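Local atomic coordinates of starch synthase I (Hordeum vulgare, PDB entry 4HLN), a protein that belongs to the plant starch synthases, glycosyltransferases built from two Rossmann-like domains, and carries a bound glycan. Residues S126-T131 against Q262-V267; G158-V163 against N207-F212; V164-L169 against F237-L242; A180-K185 against T199-Y204. One frame throughout, in Å; residues are numbered along the deposited sequence.

In the fold
All four contacts belong to one mixed beta sheet, or to a helix lying on it, within the starch synthase catalytic domain. Interactions 1 and 2 are adjoining steps across that sheet, their centres about 9 Å apart; they join where Met-162 of interaction 2 faces strand 126-130, its N probably bonded to Ile-127 O at 2.7 Å. Interaction 3 follows strand 160-166 onward to helix 235-252, its centre about 17 Å from that of interaction 2. Interaction 4 lies at the antiparallel edge, about 13 Å from interaction 2 between centres, and Phe-212 N probably bonds Phe-201 O there. The glycan pocket, lined by Phe-556, Trp-569 and His-593 among others, takes no residue from these segments.

Interaction 1 (S126-T131 against Q262-V267); sequences SIVFVT and QSCMFV
Ser-126 to Val-130 run parallel to Cys-264 to Val-267 as neighbouring strands, their axes 4.6 Å apart at closest and inclined by 21°. Four backbone hydrogen bonds alternate across the gap: Met-265 N to Ser-126 O (2.9 Å), Val-128 N to Met-265 O (2.7 Å), Val-267 N to Val-128 O (2.8 Å) and Val-130 N to Val-267 O (2.9 Å). On one face Val-267 sits between Ile-127 and Phe-129. Its CB lies over a face of the Phe-129 ring, 4.1 Å from the centroid, a CH-pi contact, and CG1 comes within 3.7 Å of Phe-129 CE1. With chi1 at 180°, CG2 lies beside the backbone N, on the Ile-127 side, and meets Ile-127 CG2 at 4.0 Å. Met-265 starts on this face too, but its bent chain turns off to helix 611-627. On the reverse face Val-128 stands alongside Phe-266 with CB near the ring's CD1, while its CG2 reaches Cys-264, and Val-130 CG2 approaches the Phe-266 ring at its edge. Tyr-290 meets that ring edge-to-face. The chemistry is divided: main-chain N-H and C=O groups answer one another between the strands, and buried side chains on both faces hold by apolar contact, as in a Rossmann-like core.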
# COMPACT_ATOMS: atom_id res chain seq x y z
N SER A 126 11.05 -17.67 8.75
CA SER A 126 11.24 -16.68 9.79
C SER A 126 11.29 -15.32 9.11
O SER A 126 12.15 -15.07 8.26
CB SER A 126 12.51 -16.95 10.59
OG SER A 126 12.34 -18.11 11.39
N ILE A 127 10.36 -14.46 9.47
CA ILE A 127 10.17 -13.20 8.77
C ILE A 127 10.25 -12.04 9.73
O ILE A 127 9.56 -12.02 10.74
CB ILE A 127 8.82 -13.18 8.06
CG1 ILE A 127 8.70 -14.40 7.16
CG2 ILE A 127 8.70 -11.94 7.22
CD1 ILE A 127 7.34 -14.56 6.57
N VAL A 128 11.10 -11.08 9.40
CA VAL A 128 11.31 -9.94 10.27
C VAL A 128 10.89 -8.66 9.56
O VAL A 128 11.58 -8.18 8.66
CB VAL A 128 12.78 -9.82 10.72
CG1 VAL A 128 12.95 -8.69 11.71
CG2 VAL A 128 13.29 -11.14 11.33
N PHE A 129 9.73 -8.12 9.95
CA PHE A 129 9.31 -6.81 9.45
C PHE A 129 10.03 -5.71 10.18
O PHE A 129 10.11 -5.73 11.40
CB PHE A 129 7.80 -6.63 9.63
CG PHE A 129 6.99 -7.44 8.68
CD1 PHE A 129 6.52 -6.89 7.49
CD2 PHE A 129 6.73 -8.78 8.94
CE1 PHE A 129 5.78 -7.66 6.61
CE2 PHE A 129 6.00 -9.56 8.06
CZ PHE A 129 5.52 -9.00 6.89
N VAL A 130 10.56 -4.75 9.44
CA VAL A 130 11.13 -3.55 10.05
C VAL A 130 10.38 -2.31 9.55
O VAL A 130 10.16 -2.13 8.35
CB VAL A 130 12.65 -3.45 9.79
CG1 VAL A 130 13.27 -2.32 10.62
CG2 VAL A 130 13.32 -4.79 10.10
N THR A 131 9.98 -1.45 10.48
CA THR A 131 9.09 -0.36 10.13
C THR A 131 9.17 0.80 11.10
O THR A 131 9.53 0.63 12.26
CB THR A 131 7.62 -0.86 10.04
OG1 THR A 131 6.76 0.22 9.64
CG2 THR A 131 7.17 -1.40 11.38
N GLN A 262 19.66 -16.71 11.61
CA GLN A 262 20.25 -16.08 10.44
C GLN A 262 19.72 -16.53 9.09
O GLN A 262 20.39 -16.35 8.07
CB GLN A 262 21.76 -16.27 10.46
CG GLN A 262 22.36 -15.95 11.78
CD GLN A 262 23.87 -15.97 11.74
OE1 GLN A 262 24.48 -15.93 10.66
NE2 GLN A 262 24.48 -16.01 12.92
N SER A 263 18.52 -17.11 9.06
CA SER A 263 17.89 -17.47 7.80
C SER A 263 16.58 -16.72 7.67
O SER A 263 15.52 -17.30 7.40
CB SER A 263 17.64 -18.98 7.73
OG SER A 263 18.87 -19.68 7.74
N CYS A 264 16.67 -15.42 7.85
CA CYS A 264 15.47 -14.61 7.90
C CYS A 264 15.16 -13.89 6.61
O CYS A 264 16.05 -13.57 5.82
CB CYS A 264 15.58 -13.60 9.04
SG CYS A 264 15.62 -14.46 10.60
N MET A 265 13.88 -13.67 6.39
CA MET A 265 13.48 -12.71 5.39
C MET A 265 13.19 -11.40 6.13
O MET A 265 12.27 -11.33 6.96
CB MET A 265 12.27 -13.20 4.58
CG MET A 265 11.77 -12.15 3.54
SD MET A 265 12.98 -11.55 2.31
CE MET A 265 13.20 -13.04 1.33
N PHE A 266 14.02 -10.39 5.87
CA PHE A 266 13.75 -9.06 6.38
C PHE A 266 12.87 -8.33 5.39
O PHE A 266 13.22 -8.19 4.23
CB PHE A 266 15.04 -8.27 6.54
CG PHE A 266 15.91 -8.77 7.63
CD1 PHE A 266 15.91 -8.16 8.87
CD2 PHE A 266 16.75 -9.85 7.42
CE1 PHE A 266 16.73 -8.62 9.89
CE2 PHE A 266 17.58 -10.30 8.43
CZ PHE A 266 17.57 -9.69 9.66
N VAL A 267 11.71 -7.88 5.86
CA VAL A 267 10.83 -7.03 5.06
C VAL A 267 10.93 -5.60 5.58
O VAL A 267 10.35 -5.25 6.61
CB VAL A 267 9.38 -7.47 5.16
CG1 VAL A 267 8.51 -6.56 4.33
CG2 VAL A 267 9.24 -8.88 4.69

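Interaction 2 (G158-V163 against N207-F212); sequences GHRVMV and NVDWVF
Val-163 is where this parallel strand pair packs tightly. Its N bonds Asp-209 O at 2.8 Å and its O receives Val-211 N at the same 2.8 Å, while Asp-209 N reaches back to Val-161 O at 3.0 Å. Side by side with the indole of Trp-210, the valine sets CG2 3.8 Å from CZ3. The same methyl also touches Val-208 CG1 at 3.9 Å, and that carbon in turn leans over the rim of one Trp-210 face. On the reverse side of the sheet Met-162, extended as far as SD, crosses Val-211 with CG 3.8 Å from CG2. Towards the start of the strands the fit slackens. Asn-207 is exposed, and Arg-160 NE stays 4.5 Å from Asp-209 OD2; the oxygen stands off the guanidinium plane, with no N-H aimed at it, so only the opposite charges relate them. Each has firmer partners: the arginine bonds the carbonyls of Tyr-258 and Ile-259, the aspartate His-202 and the Tyr-260 hydroxyl. Helix 150-156 covers the face of Val-161, Val-163 and Val-208, strand 126-130 flanks 160-166 on its other edge, and beyond 208-214 the sheet goes on antiparallel into 195-205.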
# COMPACT_ATOMS: atom_id res chain seq x y z
N GLY A 158 1.56 -20.00 9.68
CA GLY A 158 2.60 -20.81 10.31
C GLY A 158 4.02 -20.27 10.23
O GLY A 158 4.96 -20.93 10.65
N HIS A 159 4.19 -19.07 9.71
CA HIS A 159 5.50 -18.43 9.72
C HIS A 159 5.82 -17.90 11.10
O HIS A 159 4.92 -17.52 11.85
CB HIS A 159 5.57 -17.28 8.71
CG HIS A 159 5.21 -17.70 7.32
ND1 HIS A 159 6.07 -18.38 6.50
CD2 HIS A 159 4.07 -17.52 6.60
CE1 HIS A 159 5.49 -18.62 5.34
NE2 HIS A 159 4.27 -18.11 5.38
N ARG A 160 7.10 -17.88 11.44
CA ARG A 160 7.54 -17.23 12.65
C ARG A 160 7.77 -15.77 12.28
O ARG A 160 8.62 -15.48 11.45
CB ARG A 160 8.83 -17.86 13.17
CG ARG A 160 8.95 -17.74 14.68
CD ARG A 160 10.37 -17.88 15.13
NE ARG A 160 10.47 -17.67 16.57
CZ ARG A 160 11.59 -17.82 17.25
NH1 ARG A 160 11.62 -17.62 18.57
NH2 ARG A 160 12.69 -18.18 16.61
N VAL A 161 7.01 -14.86 12.86
CA VAL A 161 6.95 -13.49 12.35
C VAL A 161 7.30 -12.46 13.42
O VAL A 161 6.68 -12.42 14.49
CB VAL A 161 5.54 -13.15 11.75
CG1 VAL A 161 5.48 -11.69 11.26
CG2 VAL A 161 5.18 -14.12 10.63
N MET A 162 8.29 -11.64 13.12
CA MET A 162 8.69 -10.57 14.03
C MET A 162 8.39 -9.21 13.39
O MET A 162 8.55 -9.05 12.19
CB MET A 162 10.17 -10.69 14.38
CG MET A 162 10.70 -9.55 15.27
SD MET A 162 12.45 -9.68 15.75
CE MET A 162 12.47 -11.30 16.51
N VAL A 163 7.94 -8.25 14.19
CA VAL A 163 7.89 -6.87 13.71
C VAL A 163 8.65 -5.97 14.64
O VAL A 163 8.33 -5.90 15.83
CB VAL A 163 6.48 -6.31 13.62
CG1 VAL A 163 6.56 -4.89 13.07
CG2 VAL A 163 5.61 -7.20 12.77
N ASN A 207 0.08 -14.12 17.39
CA ASN A 207 1.15 -14.99 16.90
C ASN A 207 2.28 -14.23 16.26
O ASN A 207 3.04 -14.76 15.44
CB ASN A 207 0.61 -16.05 15.95
CG ASN A 207 -0.43 -16.91 16.61
OD1 ASN A 207 -1.61 -16.85 16.27
ND2 ASN A 207 -0.00 -17.69 17.61
N VAL A 208 2.37 -12.96 16.64
CA VAL A 208 3.40 -12.10 16.14
C VAL A 208 4.22 -11.56 17.29
O VAL A 208 3.69 -11.16 18.33
CB VAL A 208 2.82 -10.95 15.29
CG1 VAL A 208 3.86 -9.81 15.14
CG2 VAL A 208 2.37 -11.48 13.94
N ASP A 209 5.53 -11.62 17.10
CA ASP A 209 6.49 -11.03 17.99
C ASP A 209 6.66 -9.56 17.68
O ASP A 209 7.34 -9.17 16.72
CB ASP A 209 7.82 -11.75 17.82
CG ASP A 209 7.84 -13.06 18.53
OD1 ASP A 209 7.48 -13.04 19.72
OD2 ASP A 209 8.15 -14.10 17.90
N TRP A 210 6.03 -8.73 18.50
CA TRP A 210 6.12 -7.29 18.39
C TRP A 210 7.29 -6.86 19.22
O TRP A 210 7.24 -6.94 20.45
CB TRP A 210 4.85 -6.66 18.93
CG TRP A 210 3.67 -7.18 18.22
CD1 TRP A 210 2.85 -8.19 18.61
CD2 TRP A 210 3.20 -6.73 16.95
NE1 TRP A 210 1.88 -8.39 17.67
CE2 TRP A 210 2.07 -7.51 16.63
CE3 TRP A 210 3.62 -5.74 16.05
CZ2 TRP A 210 1.35 -7.34 15.45
CZ3 TRP A 210 2.91 -5.57 14.88
CH2 TRP A 210 1.78 -6.36 14.59
N VAL A 211 8.34 -6.41 18.55
CA VAL A 211 9.56 -5.99 19.21
C VAL A 211 9.73 -4.48 19.09
O VAL A 211 9.68 -3.92 18.00
CB VAL A 211 10.78 -6.66 18.59
CG1 VAL A 211 12.07 -6.08 19.17
CG2 VAL A 211 10.71 -8.16 18.79
N PHE A 212 9.95 -3.83 20.22
CA PHE A 212 10.02 -2.38 20.28
C PHE A 212 11.39 -1.93 20.65
O PHE A 212 11.96 -2.40 21.63
CB PHE A 212 9.03 -1.87 21.29
CG PHE A 212 7.65 -2.17 20.94
CD1 PHE A 212 6.98 -1.38 20.01
CD2 PHE A 212 7.01 -3.28 21.48
CE1 PHE A 212 5.67 -1.67 19.66
CE2 PHE A 212 5.70 -3.58 21.13
CZ PHE A 212 5.03 -2.78 20.21

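Interaction 3 (V164-L169 against F237-L242); sequences VMPRYL and FRYTLL
Tyr-168 and Tyr-239 meet hydroxyl to hydroxyl, their OH atoms 2.7 Å apart, at hydrogen-bonding distance, with the two side chains roughly perpendicular. Each oxygen lies in the plane of the partner's ring, at its edge, so the phenols touch rim against rim without stacking. A carbonyl is also within reach of each hydroxyl, Gly-132 O for Tyr-168 and Phe-229 O for Tyr-239, and two protons serve the three contacts. This anchors the far ends of both side chains in a buried place. Tyr-168 is also backed on one face by Pro-166 CB, close by in its own segment, and its edge is approached by Arg-238, whose NH2 comes 4.1 Å from CE1. The guanidinium plane is turned 55° from the ring, and its hydrogen bonds go to others, NH1 to Asn-235 OD1 and NE to Ser-217 O. The proline works in both directions, since its CG comes up obliquely to the Tyr-239 ring, 4.2 Å from CE2. One turn further along the helix, Leu-242 holds CG anti to its backbone nitrogen (chi1 174°), which carries CG out toward the strand, with CD1 at its tip. Leu-242 and Val-164 run in opposite senses, CD1 4.2 Å from Val-164 CG1 and 4.3 Å from Pro-166 CD. Strand and helix segments run at 152°, nearly antiparallel, with axes 9.3 Å apart. Helix 235-252 is the crossing arm of a beta-alpha-beta crossover from strand 208-214 to strand 264-269, and here it packs against the end of strand 160-166, which, with 126-130, lies between those two.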
# COMPACT_ATOMS: atom_id res chain seq x y z
N VAL A 164 9.63 -5.26 14.08
CA VAL A 164 10.49 -4.36 14.85
C VAL A 164 10.13 -2.91 14.54
O VAL A 164 10.06 -2.52 13.37
CB VAL A 164 11.96 -4.60 14.51
CG1 VAL A 164 12.88 -3.72 15.37
CG2 VAL A 164 12.29 -6.05 14.70
N MET A 165 9.92 -2.13 15.59
CA MET A 165 9.41 -0.76 15.53
C MET A 165 10.01 0.06 16.63
O MET A 165 10.49 -0.48 17.63
CB MET A 165 7.92 -0.73 15.84
CG MET A 165 7.01 -1.09 14.74
SD MET A 165 5.55 -1.70 15.59
CE MET A 165 6.35 -2.99 16.56
N PRO A 166 9.94 1.38 16.49
CA PRO A 166 10.34 2.21 17.62
C PRO A 166 9.28 2.16 18.70
O PRO A 166 8.09 2.00 18.42
CB PRO A 166 10.42 3.61 17.02
CG PRO A 166 10.57 3.37 15.51
CD PRO A 166 9.73 2.17 15.26
N ARG A 167 9.71 2.28 19.94
CA ARG A 167 8.78 2.45 21.04
C ARG A 167 8.56 3.97 21.19
O ARG A 167 9.32 4.66 21.86
CB ARG A 167 9.36 1.83 22.30
CG ARG A 167 8.46 1.79 23.51
CD ARG A 167 9.00 0.75 24.47
NE ARG A 167 8.41 0.79 25.80
CZ ARG A 167 8.93 1.46 26.83
NH1 ARG A 167 10.06 2.15 26.68
NH2 ARG A 167 8.32 1.44 28.00
N TYR A 168 7.53 4.48 20.52
CA TYR A 168 7.21 5.90 20.58
C TYR A 168 6.49 6.23 21.89
O TYR A 168 5.30 6.52 21.88
CB TYR A 168 6.30 6.26 19.42
CG TYR A 168 6.96 6.13 18.06
CD1 TYR A 168 7.93 7.03 17.65
CD2 TYR A 168 6.58 5.12 17.18
CE1 TYR A 168 8.51 6.94 16.40
CE2 TYR A 168 7.17 5.01 15.92
CZ TYR A 168 8.13 5.93 15.54
OH TYR A 168 8.73 5.86 14.30
N LEU A 169 7.20 6.20 23.01
CA LEU A 169 6.54 6.22 24.31
C LEU A 169 6.04 7.59 24.73
O LEU A 169 6.68 8.63 24.52
CB LEU A 169 7.46 5.67 25.40
CG LEU A 169 6.83 5.28 26.74
CD1 LEU A 169 5.85 4.13 26.57
CD2 LEU A 169 7.90 4.91 27.73
N PHE A 237 19.28 10.16 12.33
CA PHE A 237 19.85 9.49 13.48
C PHE A 237 18.90 8.47 14.12
O PHE A 237 19.29 7.33 14.44
CB PHE A 237 20.30 10.54 14.50
CG PHE A 237 20.58 9.99 15.87
CD1 PHE A 237 21.64 9.13 16.08
CD2 PHE A 237 19.77 10.34 16.94
CE1 PHE A 237 21.90 8.61 17.36
CE2 PHE A 237 20.02 9.84 18.22
CZ PHE A 237 21.08 8.97 18.43
N ARG A 238 17.64 8.88 14.31
CA ARG A 238 16.66 8.02 14.97
C ARG A 238 16.49 6.72 14.21
O ARG A 238 16.49 5.64 14.79
CB ARG A 238 15.28 8.70 15.07
CG ARG A 238 15.20 9.91 15.98
CD ARG A 238 14.05 10.81 15.54
NE ARG A 238 12.84 10.63 16.32
CZ ARG A 238 11.61 10.64 15.80
NH1 ARG A 238 11.45 10.79 14.50
NH2 ARG A 238 10.55 10.48 16.59
N TYR A 239 16.37 6.83 12.89
CA TYR A 239 16.04 5.67 12.08
C TYR A 239 17.26 4.82 11.73
O TYR A 239 17.15 3.64 11.42
CB TYR A 239 15.17 6.08 10.90
CG TYR A 239 13.85 6.54 11.42
CD1 TYR A 239 13.50 7.88 11.42
CD2 TYR A 239 12.97 5.63 12.01
CE1 TYR A 239 12.27 8.30 11.96
CE2 TYR A 239 11.76 6.02 12.53
CZ TYR A 239 11.41 7.36 12.50
OH TYR A 239 10.19 7.73 13.04
N THR A 240 18.43 5.44 11.83
CA THR A 240 19.69 4.71 11.86
C THR A 240 19.72 3.73 13.05
O THR A 240 20.10 2.57 12.90
CB THR A 240 20.89 5.69 11.91
OG1 THR A 240 20.94 6.42 10.69
CG2 THR A 240 22.22 4.98 12.10
N LEU A 241 19.29 4.20 14.22
CA LEU A 241 19.25 3.35 15.40
C LEU A 241 18.33 2.18 15.15
O LEU A 241 18.66 1.02 15.44
CB LEU A 241 18.77 4.11 16.63
CG LEU A 241 19.66 5.24 17.13
CD1 LEU A 241 19.10 5.86 18.41
CD2 LEU A 241 21.09 4.77 17.33
N LEU A 242 17.16 2.50 14.58
CA LEU A 242 16.15 1.51 14.28
C LEU A 242 16.76 0.38 13.47
O LEU A 242 16.53 -0.79 13.75
CB LEU A 242 15.01 2.13 13.48
CG LEU A 242 14.00 1.07 13.04
CD1 LEU A 242 13.49 0.28 14.25
CD2 LEU A 242 12.86 1.66 12.26

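Interaction 4 (A180-K185 against T199-Y204); sequences ALYTGK and TFFHEY
Tyr-182 sets its CA over one face of the Phe-201 ring, 3.9 Å from the centroid, in a CH-pi contact, and its CB is 3.5 Å from Phe-201 CE2. The two rings are oblique to each other, their planes at 49°. Ala-180 O lies in the plane of the Phe-201 ring at its edge. Beside this pair, Phe-200 O accepts twice from Thr-183, from N at 2.9 Å in the carbonyl plane and from OG1 at 2.8 Å above it. The second bond depends on chi1 of 62°, which sets OG1 between its own N and carbonyl carbon. OG1 also accepts from Lys-185 N at 3.1 Å, an ST turn that shapes the corner at Gly-184. Past the corner Lys-185 O takes Phe-200 N at 3.1 Å and lies in the plane of the Phe-200 ring, at its edge. At the other end Leu-181 and His-202 form a hydrogen-bonded antiparallel pair, with His-202 N to Leu-181 O at 2.7 Å and a weak return bond. Further out, Asp-209 holds His-202 NE2, Arg-167 makes a cation-pi contact with Phe-201, and Ala-245 and Ala-249 of helix 235-252 receive Phe-200. In this hairpin at the sheet's edge the Thr-183 hydroxyl donates to Phe-200 O and accepts from Lys-185 N, which fixes its rotation and links the two strands at the corner.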
# COMPACT_ATOMS: atom_id res chain seq x y z
N ALA A 180 3.91 -4.39 26.48
CA ALA A 180 5.20 -4.64 25.85
C ALA A 180 6.28 -4.59 26.92
O ALA A 180 6.75 -3.51 27.28
CB ALA A 180 5.47 -3.59 24.81
N LEU A 181 6.69 -5.76 27.41
CA LEU A 181 7.65 -5.84 28.50
C LEU A 181 9.12 -5.78 28.09
O LEU A 181 9.49 -6.21 26.99
CB LEU A 181 7.41 -7.10 29.31
CG LEU A 181 5.95 -7.28 29.72
CD1 LEU A 181 5.83 -8.50 30.61
CD2 LEU A 181 5.40 -6.03 30.42
N TYR A 182 9.95 -5.24 28.99
CA TYR A 182 11.38 -5.13 28.77
C TYR A 182 11.99 -6.53 28.70
O TYR A 182 11.69 -7.36 29.53
CB TYR A 182 12.03 -4.33 29.89
CG TYR A 182 13.54 -4.29 29.84
CD1 TYR A 182 14.22 -3.84 28.71
CD2 TYR A 182 14.29 -4.69 30.95
CE1 TYR A 182 15.60 -3.81 28.67
CE2 TYR A 182 15.67 -4.64 30.92
CZ TYR A 182 16.32 -4.21 29.77
OH TYR A 182 17.69 -4.18 29.75
N THR A 183 12.85 -6.77 27.71
CA THR A 183 13.39 -8.09 27.45
C THR A 183 14.66 -8.35 28.24
O THR A 183 15.16 -9.46 28.27
CB THR A 183 13.77 -8.28 25.97
OG1 THR A 183 14.80 -7.34 25.61
CG2 THR A 183 12.55 -8.09 25.07
N GLY A 184 15.21 -7.32 28.87
CA GLY A 184 16.50 -7.48 29.51
C GLY A 184 17.66 -7.34 28.54
O GLY A 184 18.82 -7.47 28.93
N LYS A 185 17.38 -7.04 27.27
CA LYS A 185 18.45 -6.94 26.28
C LYS A 185 18.67 -5.52 25.79
O LYS A 185 17.73 -4.79 25.50
CB LYS A 185 18.13 -7.85 25.11
CG LYS A 185 18.15 -9.31 25.48
CD LYS A 185 19.57 -9.80 25.66
CE LYS A 185 19.59 -11.21 26.24
NZ LYS A 185 20.93 -11.83 26.10
N THR A 199 17.29 -0.34 23.87
CA THR A 199 16.87 -1.54 24.57
C THR A 199 15.65 -2.12 23.86
O THR A 199 15.05 -1.47 23.02
CB THR A 199 16.55 -1.27 26.06
OG1 THR A 199 15.49 -0.32 26.15
CG2 THR A 199 17.79 -0.72 26.78
N PHE A 200 15.31 -3.36 24.19
CA PHE A 200 14.24 -4.02 23.47
C PHE A 200 13.10 -4.38 24.41
O PHE A 200 13.32 -4.98 25.47
CB PHE A 200 14.74 -5.30 22.80
CG PHE A 200 15.80 -5.07 21.77
CD1 PHE A 200 15.47 -5.04 20.42
CD2 PHE A 200 17.13 -4.90 22.13
CE1 PHE A 200 16.44 -4.84 19.45
CE2 PHE A 200 18.11 -4.70 21.17
CZ PHE A 200 17.76 -4.67 19.83
N PHE A 201 11.90 -4.02 23.99
CA PHE A 201 10.68 -4.41 24.67
C PHE A 201 9.94 -5.34 23.74
O PHE A 201 10.16 -5.31 22.54
CB PHE A 201 9.85 -3.18 25.03
CG PHE A 201 10.47 -2.35 26.11
CD1 PHE A 201 11.65 -1.66 25.88
CD2 PHE A 201 9.89 -2.28 27.37
CE1 PHE A 201 12.26 -0.91 26.89
CE2 PHE A 201 10.48 -1.53 28.39
CZ PHE A 201 11.67 -0.85 28.15
N HIS A 202 9.09 -6.20 24.29
CA HIS A 202 8.49 -7.22 23.45
C HIS A 202 7.10 -7.62 23.86
O HIS A 202 6.79 -7.70 25.03
CB HIS A 202 9.37 -8.48 23.39
CG HIS A 202 8.65 -9.69 22.86
ND1 HIS A 202 8.27 -10.74 23.66
CD2 HIS A 202 8.20 -9.98 21.61
CE1 HIS A 202 7.63 -11.64 22.93
NE2 HIS A 202 7.58 -11.21 21.69
N GLU A 203 6.25 -7.88 22.88
CA GLU A 203 4.97 -8.48 23.16
C GLU A 203 4.58 -9.52 22.10
O GLU A 203 4.76 -9.32 20.89
CB GLU A 203 3.88 -7.42 23.31
CG GLU A 203 2.53 -8.03 23.69
CD GLU A 203 1.35 -7.07 23.58
OE1 GLU A 203 1.57 -5.87 23.30
OE2 GLU A 203 0.20 -7.54 23.76
N TYR A 204 4.07 -10.63 22.59
CA TYR A 204 3.54 -11.66 21.73
C TYR A 204 2.02 -11.47 21.66
O TYR A 204 1.35 -11.47 22.69
CB TYR A 204 3.94 -13.05 22.25
CG TYR A 204 3.72 -14.17 21.25
CD1 TYR A 204 4.30 -14.12 19.98
CD2 TYR A 204 2.93 -15.27 21.58
CE1 TYR A 204 4.09 -15.15 19.06
CE2 TYR A 204 2.71 -16.30 20.67
CZ TYR A 204 3.29 -16.23 19.42
OH TYR A 204 3.07 -17.25 18.52